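Long-range contacts in PmoF1 (Methylocystis sp. ATCC 49242, PDB 6P1E), which probably serves as a copper chaperone, binding copper(II) through its PCu(A)C domain, here at sites shared by two subunits: residues L10-W16 with F29-N35; D41-K47 with T104-A110; F51-H57 with Y85-A91; V97-M103 with V114-D120. All blocks are in the same frame, centred on the assembly; numbering follows the deposited sequence.

Contact 1 (L10-W16 with F29-N35); sequences LKVEHPW and FYAFIHN. With CU (copper (II) ion), chain F; CU (copper (II) ion), chain E.
Similar first torsions in Glu13 (chi1 -61°) and His34 (chi1 -64°) set each CG beside its own backbone N, and from there the extended Glu13 side chain crosses the His34 imidazole at about a right angle. Glu13 pairs with Phe32 and His34 with Lys11, both hydrogen-bonded pairs of an antiparallel β-hairpin of the PCu(A)C domain, which illustrates how a bulged hairpin can present metal ligands. The carboxylate lies stacked on one face of the ring, the planes 17° apart, with Glu13 OE2 3.4 Å from His34 CD2. At the ring tip, His34 NE2 binds copper at 2.0 Å, while Glu13 OE1, also part of the site, stands 2.8 Å from the ion. His14 of the second subunit supplies the other histidine nitrogen; reciprocally, His14 NE2 of this chain binds a second copper together with His34 of that subunit. His14 lies at a β-bulge between the Glu13–Phe32 and Trp16–Tyr30 pairs, where the chain turns a corner. Phe32 brings its ring edge to Glu13 O and stacks on His14 of the second subunit. Beyond the bulge, Trp16 is bonded to Tyr30 in both directions through the backbone. Its indole takes Tyr30 CB over the five-membered ring, 3.6 Å from the centroid, in a CH-pi contact, and Trp16 CZ2 lies 3.5 Å from Tyr30 CD2.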
# COMPACT_ATOMS: atom_id res chain seq x y z
N LEU B 10 -12.14 -0.02 13.92
CA LEU B 10 -11.48 -0.09 12.62
C LEU B 10 -10.23 0.77 12.60
O LEU B 10 -10.16 1.79 13.29
CB LEU B 10 -12.41 0.36 11.49
CG LEU B 10 -13.82 -0.25 11.45
CD1 LEU B 10 -14.58 0.31 10.26
CD2 LEU B 10 -13.75 -1.76 11.39
N LYS B 11 -9.25 0.36 11.81
CA LYS B 11 -8.08 1.18 11.56
C LYS B 11 -7.89 1.29 10.06
O LYS B 11 -7.83 0.28 9.36
CB LYS B 11 -6.82 0.60 12.21
CG LYS B 11 -6.90 0.49 13.73
CD LYS B 11 -5.52 0.40 14.35
CE LYS B 11 -5.59 0.27 15.86
NZ LYS B 11 -4.26 0.04 16.48
N VAL B 12 -7.80 2.52 9.57
CA VAL B 12 -7.52 2.78 8.17
C VAL B 12 -6.06 3.18 8.09
O VAL B 12 -5.68 4.25 8.57
CB VAL B 12 -8.42 3.88 7.59
CG1 VAL B 12 -8.08 4.15 6.13
CG2 VAL B 12 -9.89 3.50 7.74
N GLU B 13 -5.26 2.35 7.45
CA GLU B 13 -3.82 2.53 7.46
C GLU B 13 -3.31 2.93 6.09
O GLU B 13 -3.70 2.37 5.06
CB GLU B 13 -3.13 1.25 7.96
CG GLU B 13 -3.56 0.88 9.38
CD GLU B 13 -2.85 -0.34 9.93
OE1 GLU B 13 -1.91 -0.83 9.28
OE2 GLU B 13 -3.23 -0.81 11.03
N HIS B 14 -2.46 3.94 6.11
CA HIS B 14 -1.77 4.46 4.94
C HIS B 14 -2.67 4.61 3.72
O HIS B 14 -2.39 4.06 2.65
CB HIS B 14 -0.57 3.60 4.60
CG HIS B 14 0.45 4.34 3.80
ND1 HIS B 14 0.29 4.61 2.46
CD2 HIS B 14 1.62 4.92 4.17
CE1 HIS B 14 1.32 5.31 2.03
NE2 HIS B 14 2.14 5.51 3.05
N PRO B 15 -3.76 5.37 3.87
CA PRO B 15 -4.59 5.68 2.70
C PRO B 15 -3.79 6.44 1.65
O PRO B 15 -3.04 7.36 1.99
CB PRO B 15 -5.70 6.55 3.28
CG PRO B 15 -5.09 7.18 4.49
CD PRO B 15 -4.17 6.14 5.06
N TRP B 16 -3.95 6.06 0.39
CA TRP B 16 -3.23 6.72 -0.68
C TRP B 16 -3.99 6.58 -1.99
O TRP B 16 -4.92 5.79 -2.10
CB TRP B 16 -1.82 6.15 -0.84
CG TRP B 16 -1.74 4.71 -1.29
CD1 TRP B 16 -2.06 3.60 -0.57
CD2 TRP B 16 -1.29 4.24 -2.57
NE1 TRP B 16 -1.84 2.46 -1.32
CE2 TRP B 16 -1.36 2.83 -2.55
CE3 TRP B 16 -0.83 4.87 -3.73
CZ2 TRP B 16 -1.00 2.05 -3.64
CZ3 TRP B 16 -0.47 4.09 -4.81
CH2 TRP B 16 -0.56 2.70 -4.76
N PHE B 29 -8.17 5.05 -5.39
CA PHE B 29 -7.86 5.19 -3.97
C PHE B 29 -7.64 3.83 -3.34
O PHE B 29 -8.40 2.89 -3.58
CB PHE B 29 -8.98 5.95 -3.25
CG PHE B 29 -8.88 5.87 -1.74
CD1 PHE B 29 -8.09 6.76 -1.04
CD2 PHE B 29 -9.59 4.91 -1.04
CE1 PHE B 29 -8.00 6.69 0.34
CE2 PHE B 29 -9.51 4.84 0.34
CZ PHE B 29 -8.72 5.74 1.03
N TYR B 30 -6.62 3.77 -2.50
CA TYR B 30 -6.13 2.53 -1.91
C TYR B 30 -5.88 2.73 -0.42
O TYR B 30 -5.65 3.85 0.03
CB TYR B 30 -4.83 2.09 -2.60
CG TYR B 30 -4.94 1.95 -4.10
CD1 TYR B 30 -5.76 0.99 -4.68
CD2 TYR B 30 -4.19 2.76 -4.94
CE1 TYR B 30 -5.84 0.86 -6.05
CE2 TYR B 30 -4.27 2.63 -6.31
CZ TYR B 30 -5.10 1.68 -6.86
OH TYR B 30 -5.18 1.55 -8.23
N ALA B 31 -5.92 1.64 0.33
CA ALA B 31 -5.73 1.69 1.77
C ALA B 31 -5.68 0.29 2.33
O ALA B 31 -5.98 -0.68 1.63
CB ALA B 31 -6.83 2.49 2.45
N PHE B 32 -5.27 0.18 3.59
CA PHE B 32 -5.35 -1.07 4.33
C PHE B 32 -6.33 -0.86 5.47
O PHE B 32 -6.12 -0.00 6.33
CB PHE B 32 -3.98 -1.49 4.84
CG PHE B 32 -2.91 -1.45 3.78
CD1 PHE B 32 -2.61 -2.59 3.06
CD2 PHE B 32 -2.23 -0.29 3.50
CE1 PHE B 32 -1.63 -2.57 2.08
CE2 PHE B 32 -1.25 -0.25 2.53
CZ PHE B 32 -0.95 -1.40 1.82
N ILE B 33 -7.40 -1.66 5.50
CA ILE B 33 -8.42 -1.48 6.52
C ILE B 33 -8.45 -2.70 7.42
O ILE B 33 -8.71 -3.82 6.97
CB ILE B 33 -9.81 -1.23 5.89
CG1 ILE B 33 -9.73 -0.04 4.93
CG2 ILE B 33 -10.84 -0.96 6.98
CD1 ILE B 33 -11.00 0.21 4.14
N HIS B 34 -8.17 -2.46 8.69
CA HIS B 34 -8.13 -3.50 9.71
C HIS B 34 -9.38 -3.41 10.56
O HIS B 34 -9.69 -2.35 11.11
CB HIS B 34 -6.89 -3.35 10.59
CG HIS B 34 -5.59 -3.52 9.87
ND1 HIS B 34 -4.75 -4.58 10.11
CD2 HIS B 34 -5.00 -2.78 8.90
CE1 HIS B 34 -3.69 -4.49 9.33
NE2 HIS B 34 -3.82 -3.40 8.59
N ASN B 35 -10.11 -4.52 10.66
CA ASN B 35 -11.23 -4.61 11.58
C ASN B 35 -10.80 -5.38 12.82
O ASN B 35 -10.70 -6.61 12.80
CB ASN B 35 -12.43 -5.28 10.92
CG ASN B 35 -13.67 -5.24 11.79
OD1 ASN B 35 -13.61 -4.85 12.96
ND2 ASN B 35 -14.80 -5.67 11.24
CU CU F . -2.29 -2.89 7.42
CU CU E . 3.70 6.76 2.67

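Contact 2 (D41-K47 with T104-A110); sequences DKLVAVK and TLVFEKA
Asp41 reaches across to Lys109 and Ala110 where the antiparallel pair of strands 41-47 and 100-107 runs out into a turn, a case of a carboxylate gathering the backbone N-H groups of a chain that has left its sheet. From CB the side chain leads to CG, anti to the backbone N (chi1 -152°), which rests 3.6 Å from Lys109 CB. OD1 then accepts two bonds: Lys109 N at 2.9 Å on the syn side, and Asp41's own neighbour Lys42 N on the anti side, the two donors coming from opposite faces of the carboxylate plane. OD2 uses its syn lone pair for Ala110 N, also 2.9 Å away, although this bond is bent to 135°, and lies 3.3 Å from Ala110 CB. Three N-H groups thus satisfy a buried carboxylate and fix its rotation, which may also favour its ionised form. With an alanine here, the backbone N-H groups of Lys109 and Ala110 would probably lose their acceptors and the turn after Phe107 would be less firmly tied to the strand. Further along, Glu108 N bonds to Lys42 O, and then a classic β-bulge sets two residues, Val44 and Ala45, against the single Val106, whose O takes a bond of 3.0 Å from Val44 N and a weak one from Ala45 N. On the buried side, which packs on Leu10 and Val12, Leu43 CD1 sits over one face of the Phe107 ring, 4.2 Å from its centroid.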
# COMPACT_ATOMS: atom_id res chain seq x y z
N ASP B 41 -18.25 -4.99 9.55
CA ASP B 41 -18.61 -3.65 9.10
C ASP B 41 -18.46 -3.60 7.58
O ASP B 41 -18.09 -4.59 6.96
CB ASP B 41 -17.75 -2.58 9.78
CG ASP B 41 -18.46 -1.24 9.91
OD1 ASP B 41 -19.37 -0.96 9.11
OD2 ASP B 41 -18.10 -0.47 10.83
N LYS B 42 -18.75 -2.44 6.99
CA LYS B 42 -18.65 -2.27 5.55
C LYS B 42 -18.25 -0.84 5.23
O LYS B 42 -18.74 0.09 5.85
CB LYS B 42 -19.98 -2.57 4.86
CG LYS B 42 -20.56 -3.94 5.13
CD LYS B 42 -21.85 -4.12 4.34
CE LYS B 42 -22.57 -5.41 4.68
NZ LYS B 42 -23.85 -5.56 3.94
N LEU B 43 -17.37 -0.67 4.25
CA LEU B 43 -17.17 0.65 3.65
C LEU B 43 -18.25 0.81 2.59
O LEU B 43 -18.24 0.11 1.58
CB LEU B 43 -15.77 0.79 3.05
CG LEU B 43 -15.49 2.12 2.34
CD1 LEU B 43 -15.51 3.27 3.33
CD2 LEU B 43 -14.16 2.06 1.60
N VAL B 44 -19.18 1.73 2.83
CA VAL B 44 -20.36 1.86 1.97
C VAL B 44 -20.34 3.11 1.09
O VAL B 44 -20.99 3.15 0.05
CB VAL B 44 -21.66 1.87 2.80
CG1 VAL B 44 -21.83 0.55 3.53
CG2 VAL B 44 -21.67 3.04 3.79
N ALA B 45 -19.58 4.12 1.50
CA ALA B 45 -19.51 5.35 0.73
C ALA B 45 -18.22 6.12 0.97
O ALA B 45 -17.58 5.98 2.02
CB ALA B 45 -20.71 6.24 1.04
N VAL B 46 -17.84 6.93 -0.01
CA VAL B 46 -16.69 7.81 0.09
C VAL B 46 -17.10 9.18 -0.42
O VAL B 46 -17.68 9.30 -1.50
CB VAL B 46 -15.48 7.27 -0.70
CG1 VAL B 46 -14.35 8.30 -0.75
CG2 VAL B 46 -15.00 5.96 -0.11
N LYS B 47 -16.80 10.22 0.36
CA LYS B 47 -17.09 11.59 -0.04
C LYS B 47 -15.79 12.36 -0.24
O LYS B 47 -14.89 12.32 0.61
CB LYS B 47 -17.96 12.27 1.02
CG LYS B 47 -19.33 11.62 1.18
CD LYS B 47 -20.21 12.38 2.17
CE LYS B 47 -19.73 12.20 3.60
NZ LYS B 47 -20.60 12.91 4.57
N THR B 104 -13.74 11.65 3.12
CA THR B 104 -14.50 11.10 4.23
C THR B 104 -14.92 9.69 3.87
O THR B 104 -15.60 9.46 2.87
CB THR B 104 -15.75 11.95 4.56
OG1 THR B 104 -15.36 13.30 4.82
CG2 THR B 104 -16.48 11.38 5.77
N LEU B 105 -14.49 8.73 4.69
CA LEU B 105 -14.91 7.35 4.52
C LEU B 105 -16.12 7.11 5.40
O LEU B 105 -16.15 7.54 6.55
CB LEU B 105 -13.78 6.38 4.89
CG LEU B 105 -12.43 6.61 4.21
CD1 LEU B 105 -11.42 5.58 4.68
CD2 LEU B 105 -12.56 6.59 2.69
N VAL B 106 -17.13 6.44 4.85
CA VAL B 106 -18.36 6.17 5.57
C VAL B 106 -18.52 4.67 5.76
O VAL B 106 -18.65 3.92 4.80
CB VAL B 106 -19.59 6.73 4.82
CG1 VAL B 106 -20.85 6.56 5.66
CG2 VAL B 106 -19.38 8.20 4.47
N PHE B 107 -18.48 4.25 7.02
CA PHE B 107 -18.66 2.85 7.38
C PHE B 107 -20.07 2.65 7.92
O PHE B 107 -20.59 3.50 8.64
CB PHE B 107 -17.62 2.42 8.40
CG PHE B 107 -16.20 2.51 7.90
CD1 PHE B 107 -15.65 1.48 7.17
CD2 PHE B 107 -15.44 3.64 8.15
CE1 PHE B 107 -14.35 1.56 6.70
CE2 PHE B 107 -14.14 3.73 7.68
CZ PHE B 107 -13.59 2.69 6.95
N GLU B 108 -20.69 1.53 7.56
CA GLU B 108 -22.09 1.28 7.93
C GLU B 108 -22.32 1.37 9.44
O GLU B 108 -23.31 1.96 9.88
CB GLU B 108 -22.55 -0.09 7.42
CG GLU B 108 -24.02 -0.37 7.73
CD GLU B 108 -24.51 -1.70 7.19
OE1 GLU B 108 -23.69 -2.64 7.09
OE2 GLU B 108 -25.71 -1.81 6.86
N LYS B 109 -21.42 0.77 10.22
CA LYS B 109 -21.57 0.72 11.67
C LYS B 109 -20.70 1.76 12.38
O LYS B 109 -21.17 2.46 13.28
CB LYS B 109 -21.21 -0.68 12.19
CG LYS B 109 -21.99 -1.82 11.56
CD LYS B 109 -23.47 -1.75 11.88
CE LYS B 109 -24.23 -2.90 11.26
NZ LYS B 109 -25.69 -2.87 11.57
N ALA B 110 -19.44 1.87 11.98
CA ALA B 110 -18.48 2.71 12.69
C ALA B 110 -18.68 4.21 12.43
O ALA B 110 -18.18 5.05 13.18
CB ALA B 110 -17.06 2.31 12.30
O HOH W 1 -14.76 15.07 2.02

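Contact 3 (F51-H57 with Y85-A91); sequences FGSAVIH and YVALLDA
Phe51 and Leu88 cross at about a right angle, with Leu88 CB poised over one face of the phenyl ring, 3.8 Å from the centroid, in a CH-pi contact. Here the aromatic ring lies against the partner strand at one end of an antiparallel strand pair. Along the ring, Phe51 CE1 meets Ala91 CB at 3.6 Å, while Leu89 O approaches the edge near the ring plane. Replacing Phe51 by an alanine is likely to open a gap beside Leu88 CB and Ala91 CB. Next to Phe51, a classic β-bulge places Gly52 and Ser53 together opposite Leu89, Gly52 N bonding to Leu89 O at 2.9 Å.

At the far end the orientation is different. His57 and Tyr85 lie side by side and point the same way, their planes 26° apart but slid so that the rings barely overlap; His57 CD2 comes 3.6 Å from Tyr85 OH, and Ala87 CB sits at the imidazole edge. His57 ND1 is held by Leu65 O, a bond that would limit the turning of the ring.

Strand 75-91 is flanked by strand 27-35 on its other side, where Val86 and Leu88 bond to Phe29 and Ala27. The face bearing Phe51, Ala54, Ile56, Val86 and Leu88 packs on Leu101 and Met103 of strand 100-107 and on Leu43 and Val46 of strand 41-47.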
# COMPACT_ATOMS: atom_id res chain seq x y z
N PHE B 51 -13.17 15.77 -6.28
CA PHE B 51 -13.60 14.92 -7.38
C PHE B 51 -15.12 14.99 -7.49
O PHE B 51 -15.81 15.33 -6.53
CB PHE B 51 -13.15 13.47 -7.18
CG PHE B 51 -11.69 13.25 -7.48
CD1 PHE B 51 -11.29 12.71 -8.69
CD2 PHE B 51 -10.72 13.58 -6.55
CE1 PHE B 51 -9.95 12.49 -8.97
CE2 PHE B 51 -9.38 13.37 -6.82
CZ PHE B 51 -8.99 12.83 -8.03
N GLY B 52 -15.65 14.66 -8.67
CA GLY B 52 -17.08 14.70 -8.90
C GLY B 52 -17.84 13.69 -8.05
O GLY B 52 -18.90 13.99 -7.50
N SER B 53 -17.29 12.48 -7.96
CA SER B 53 -17.92 11.39 -7.22
C SER B 53 -16.90 10.31 -6.91
O SER B 53 -15.80 10.30 -7.48
CB SER B 53 -19.08 10.79 -8.02
OG SER B 53 -18.62 10.14 -9.19
N ALA B 54 -17.27 9.40 -6.02
CA ALA B 54 -16.44 8.26 -5.66
C ALA B 54 -17.27 6.99 -5.73
O ALA B 54 -18.36 6.92 -5.18
CB ALA B 54 -15.84 8.45 -4.28
N VAL B 55 -16.73 5.97 -6.41
CA VAL B 55 -17.42 4.70 -6.59
C VAL B 55 -16.59 3.57 -5.99
O VAL B 55 -15.44 3.37 -6.38
CB VAL B 55 -17.70 4.41 -8.08
CG1 VAL B 55 -18.33 3.04 -8.26
CG2 VAL B 55 -18.61 5.49 -8.66
N ILE B 56 -17.17 2.85 -5.05
CA ILE B 56 -16.47 1.76 -4.40
C ILE B 56 -16.57 0.49 -5.24
O ILE B 56 -17.65 0.10 -5.67
CB ILE B 56 -17.02 1.49 -2.99
CG1 ILE B 56 -17.09 2.80 -2.19
CG2 ILE B 56 -16.16 0.45 -2.27
CD1 ILE B 56 -17.72 2.67 -0.83
N HIS B 57 -15.42 -0.15 -5.44
CA HIS B 57 -15.34 -1.41 -6.17
C HIS B 57 -14.74 -2.44 -5.23
O HIS B 57 -13.55 -2.73 -5.30
CB HIS B 57 -14.50 -1.25 -7.44
CG HIS B 57 -15.09 -0.33 -8.45
ND1 HIS B 57 -16.19 -0.67 -9.22
CD2 HIS B 57 -14.75 0.92 -8.83
CE1 HIS B 57 -16.49 0.33 -10.03
NE2 HIS B 57 -15.63 1.31 -9.81
N TYR B 85 -10.76 -1.42 -4.72
CA TYR B 85 -10.32 -0.03 -4.66
C TYR B 85 -11.52 0.89 -4.75
O TYR B 85 -12.64 0.43 -4.99
CB TYR B 85 -9.33 0.28 -5.79
CG TYR B 85 -9.98 0.43 -7.14
CD1 TYR B 85 -10.08 1.68 -7.75
CD2 TYR B 85 -10.48 -0.67 -7.82
CE1 TYR B 85 -10.68 1.82 -8.98
CE2 TYR B 85 -11.08 -0.53 -9.06
CZ TYR B 85 -11.17 0.71 -9.64
OH TYR B 85 -11.77 0.85 -10.87
N VAL B 86 -11.29 2.18 -4.56
CA VAL B 86 -12.32 3.19 -4.77
C VAL B 86 -11.93 4.05 -5.96
O VAL B 86 -10.84 4.62 -5.99
CB VAL B 86 -12.52 4.07 -3.52
CG1 VAL B 86 -13.61 5.11 -3.76
CG2 VAL B 86 -12.85 3.22 -2.31
N ALA B 87 -12.82 4.13 -6.94
CA ALA B 87 -12.60 4.97 -8.10
C ALA B 87 -13.01 6.40 -7.79
O ALA B 87 -14.12 6.64 -7.32
CB ALA B 87 -13.38 4.44 -9.30
N LEU B 88 -12.10 7.33 -8.04
CA LEU B 88 -12.37 8.76 -7.89
C LEU B 88 -12.51 9.37 -9.28
O LEU B 88 -11.54 9.44 -10.03
CB LEU B 88 -11.24 9.44 -7.11
CG LEU B 88 -10.92 8.85 -5.73
CD1 LEU B 88 -9.82 9.65 -5.05
CD2 LEU B 88 -12.16 8.80 -4.84
N LEU B 89 -13.72 9.79 -9.62
CA LEU B 89 -14.02 10.24 -10.98
C LEU B 89 -14.11 11.78 -11.07
O LEU B 89 -14.51 12.44 -10.11
CB LEU B 89 -15.33 9.60 -11.46
CG LEU B 89 -15.46 8.09 -11.22
CD1 LEU B 89 -16.83 7.60 -11.64
CD2 LEU B 89 -14.37 7.36 -11.98
N ASP B 90 -13.72 12.32 -12.22
CA ASP B 90 -13.88 13.74 -12.53
C ASP B 90 -13.16 14.69 -11.57
O ASP B 90 -13.79 15.49 -10.88
CB ASP B 90 -15.37 14.09 -12.54
CG ASP B 90 -16.16 13.26 -13.53
OD1 ASP B 90 -15.63 12.97 -14.63
OD2 ASP B 90 -17.31 12.89 -13.22
N ALA B 91 -11.83 14.58 -11.53
CA ALA B 91 -10.99 15.56 -10.85
C ALA B 91 -11.34 17.00 -11.25
O ALA B 91 -11.52 17.29 -12.43
CB ALA B 91 -9.53 15.28 -11.14

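Contact 4 (V97-M103 with V114-D120); sequences VGWGLEM and VIDAAID
Met103 CB lies 3.9 Å from Ile115 CG1 across the strands, and the Met103 chain, extended through chi2 (169°), carries SD to within 3.8 Å of Ala117 CB. These apolar groups share the inward face of a β-hairpin formed by strands 100-107 and 111-120, an instance of a ladder whose two faces meet different surroundings. Behind them stand the backbone bonds: Met103 and Ile115 exchange two, with Ile115 N to Met103 O at 2.8 Å, and Leu101 and Ala117 exchange two more, Ala117 N to Leu101 O being nearly straight (171°). On the outward face Asp116 folds toward the partner strand, its CG anti to the backbone N (chi1 -176°), and OD1 comes 3.4 Å from Gly100 CA; Glu102 CG touches Val114 CG1 on the same side. On the N-terminal side of Gly100 the regular pairing gives way and Ile119 takes over, its CD1 pressed to 3.2 Å from Trp99 O and 4.1 Å from Trp99 CB, while Ile119 O lies near the poorly ordered side chain of Val97.

A second shell positions this hairpin. Asp116 N bonds to Tyr5 OH, and Asp120 OD2 forms a salt bridge with Arg18. Phe29 of strand 27-35 packs on Met103, Ile115 and Ala117, Lys76 of the second subunit touches Val97 and Ala118, and strand 10-18 runs parallel alongside strand 111-120, bonded through Pro15 and Leu17 to Ala118.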
# COMPACT_ATOMS: atom_id res chain seq x y z
N VAL B 97 1.69 15.82 -6.26
CA VAL B 97 2.02 14.85 -5.22
C VAL B 97 2.10 15.44 -3.82
O VAL B 97 1.61 14.85 -2.86
CB VAL B 97 3.38 14.18 -5.55
CG1 VAL B 97 3.97 13.46 -4.33
CG2 VAL B 97 3.20 13.22 -6.68
N GLY B 98 2.73 16.61 -3.70
CA GLY B 98 2.94 17.22 -2.40
C GLY B 98 1.62 17.55 -1.73
O GLY B 98 1.56 17.74 -0.51
N TRP B 99 0.56 17.60 -2.53
CA TRP B 99 -0.76 17.91 -2.01
C TRP B 99 -1.26 16.63 -1.36
O TRP B 99 -0.80 15.54 -1.69
CB TRP B 99 -1.72 18.33 -3.12
CG TRP B 99 -1.30 19.49 -3.95
CD1 TRP B 99 -0.15 20.22 -3.83
CD2 TRP B 99 -2.01 20.04 -5.06
NE1 TRP B 99 -0.11 21.20 -4.79
CE2 TRP B 99 -1.25 21.11 -5.56
CE3 TRP B 99 -3.23 19.73 -5.68
CZ2 TRP B 99 -1.65 21.88 -6.65
CZ3 TRP B 99 -3.63 20.50 -6.76
CH2 TRP B 99 -2.85 21.56 -7.24
N GLY B 100 -2.19 16.77 -0.42
CA GLY B 100 -2.85 15.61 0.15
C GLY B 100 -4.26 15.69 -0.39
O GLY B 100 -4.60 16.67 -1.07
N LEU B 101 -5.08 14.69 -0.12
CA LEU B 101 -6.47 14.74 -0.56
C LEU B 101 -7.35 14.39 0.61
O LEU B 101 -7.30 13.27 1.14
CB LEU B 101 -6.72 13.78 -1.73
CG LEU B 101 -8.16 13.84 -2.26
CD1 LEU B 101 -8.41 15.15 -2.99
CD2 LEU B 101 -8.47 12.66 -3.17
N GLU B 102 -8.17 15.34 1.03
CA GLU B 102 -9.11 15.12 2.11
C GLU B 102 -10.28 14.31 1.60
O GLU B 102 -10.85 14.61 0.55
CB GLU B 102 -9.59 16.44 2.71
CG GLU B 102 -10.56 16.26 3.87
CD GLU B 102 -10.85 17.57 4.58
OE1 GLU B 102 -11.65 18.37 4.04
OE2 GLU B 102 -10.30 17.79 5.68
N MET B 103 -10.64 13.27 2.35
CA MET B 103 -11.74 12.40 1.99
C MET B 103 -12.48 12.02 3.26
O MET B 103 -11.90 12.04 4.35
CB MET B 103 -11.25 11.13 1.28
CG MET B 103 -10.31 11.37 0.12
SD MET B 103 -9.53 9.84 -0.45
CE MET B 103 -10.95 8.86 -0.90
N VAL B 114 -12.78 11.34 8.68
CA VAL B 114 -12.10 12.19 7.71
C VAL B 114 -10.62 11.81 7.68
O VAL B 114 -9.97 11.70 8.72
CB VAL B 114 -12.25 13.68 8.05
CG1 VAL B 114 -11.46 14.54 7.06
CG2 VAL B 114 -13.71 14.08 8.05
N ILE B 115 -10.10 11.63 6.47
CA ILE B 115 -8.72 11.23 6.28
C ILE B 115 -8.03 12.17 5.31
O ILE B 115 -8.68 12.91 4.58
CB ILE B 115 -8.61 9.78 5.74
CG1 ILE B 115 -9.22 9.68 4.34
CG2 ILE B 115 -9.30 8.82 6.70
CD1 ILE B 115 -8.95 8.35 3.66
N ASP B 116 -6.70 12.12 5.32
CA ASP B 116 -5.89 12.83 4.34
C ASP B 116 -5.10 11.78 3.58
O ASP B 116 -4.18 11.16 4.12
CB ASP B 116 -4.97 13.85 5.02
CG ASP B 116 -4.17 14.66 4.02
OD1 ASP B 116 -4.66 14.87 2.89
OD2 ASP B 116 -3.06 15.11 4.37
N ALA B 117 -5.47 11.56 2.32
CA ALA B 117 -4.84 10.53 1.51
C ALA B 117 -3.60 11.10 0.84
O ALA B 117 -3.61 12.20 0.31
CB ALA B 117 -5.81 9.99 0.47
N ALA B 118 -2.52 10.33 0.88
CA ALA B 118 -1.28 10.75 0.25
C ALA B 118 -1.34 10.44 -1.25
O ALA B 118 -1.99 9.48 -1.67
CB ALA B 118 -0.12 10.08 0.92
N ILE B 119 -0.69 11.26 -2.07
CA ILE B 119 -0.84 11.17 -3.52
C ILE B 119 0.39 10.63 -4.26
O ILE B 119 1.48 11.18 -4.14
CB ILE B 119 -1.21 12.55 -4.11
CG1 ILE B 119 -2.54 13.02 -3.50
CG2 ILE B 119 -1.31 12.49 -5.63
CD1 ILE B 119 -2.91 14.44 -3.86
N ASP B 120 0.17 9.55 -5.00
CA ASP B 120 1.16 8.99 -5.93
C ASP B 120 0.86 9.47 -7.36
O ASP B 120 -0.16 9.08 -7.92
CB ASP B 120 1.12 7.45 -5.89
CG ASP B 120 2.35 6.81 -6.51
OD1 ASP B 120 3.44 7.43 -6.47
OD2 ASP B 120 2.23 5.68 -7.02

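Following the chain from the N terminus, contact 1 comes first, closing the short loop between strands 10-18 and 27-35 before any other contact opens. Contact 2 then spans the long excursion from 47 to 104, and within that excursion contact 3 joins strand 51-57 to strand 75-91. Contact 4 opens before contact 2 is complete and crosses it, the two sharing strand 100-107. Side chains bind the set together: Leu10 meets Phe107 between contacts 1 and 2, Phe29 meets Met103 between 1 and 4, Ile56 packs on the 43-45 backbone between 2 and 3, and Leu88 meets Leu101 between 3 and 4. Contacts 1 and 4 also face the second subunit.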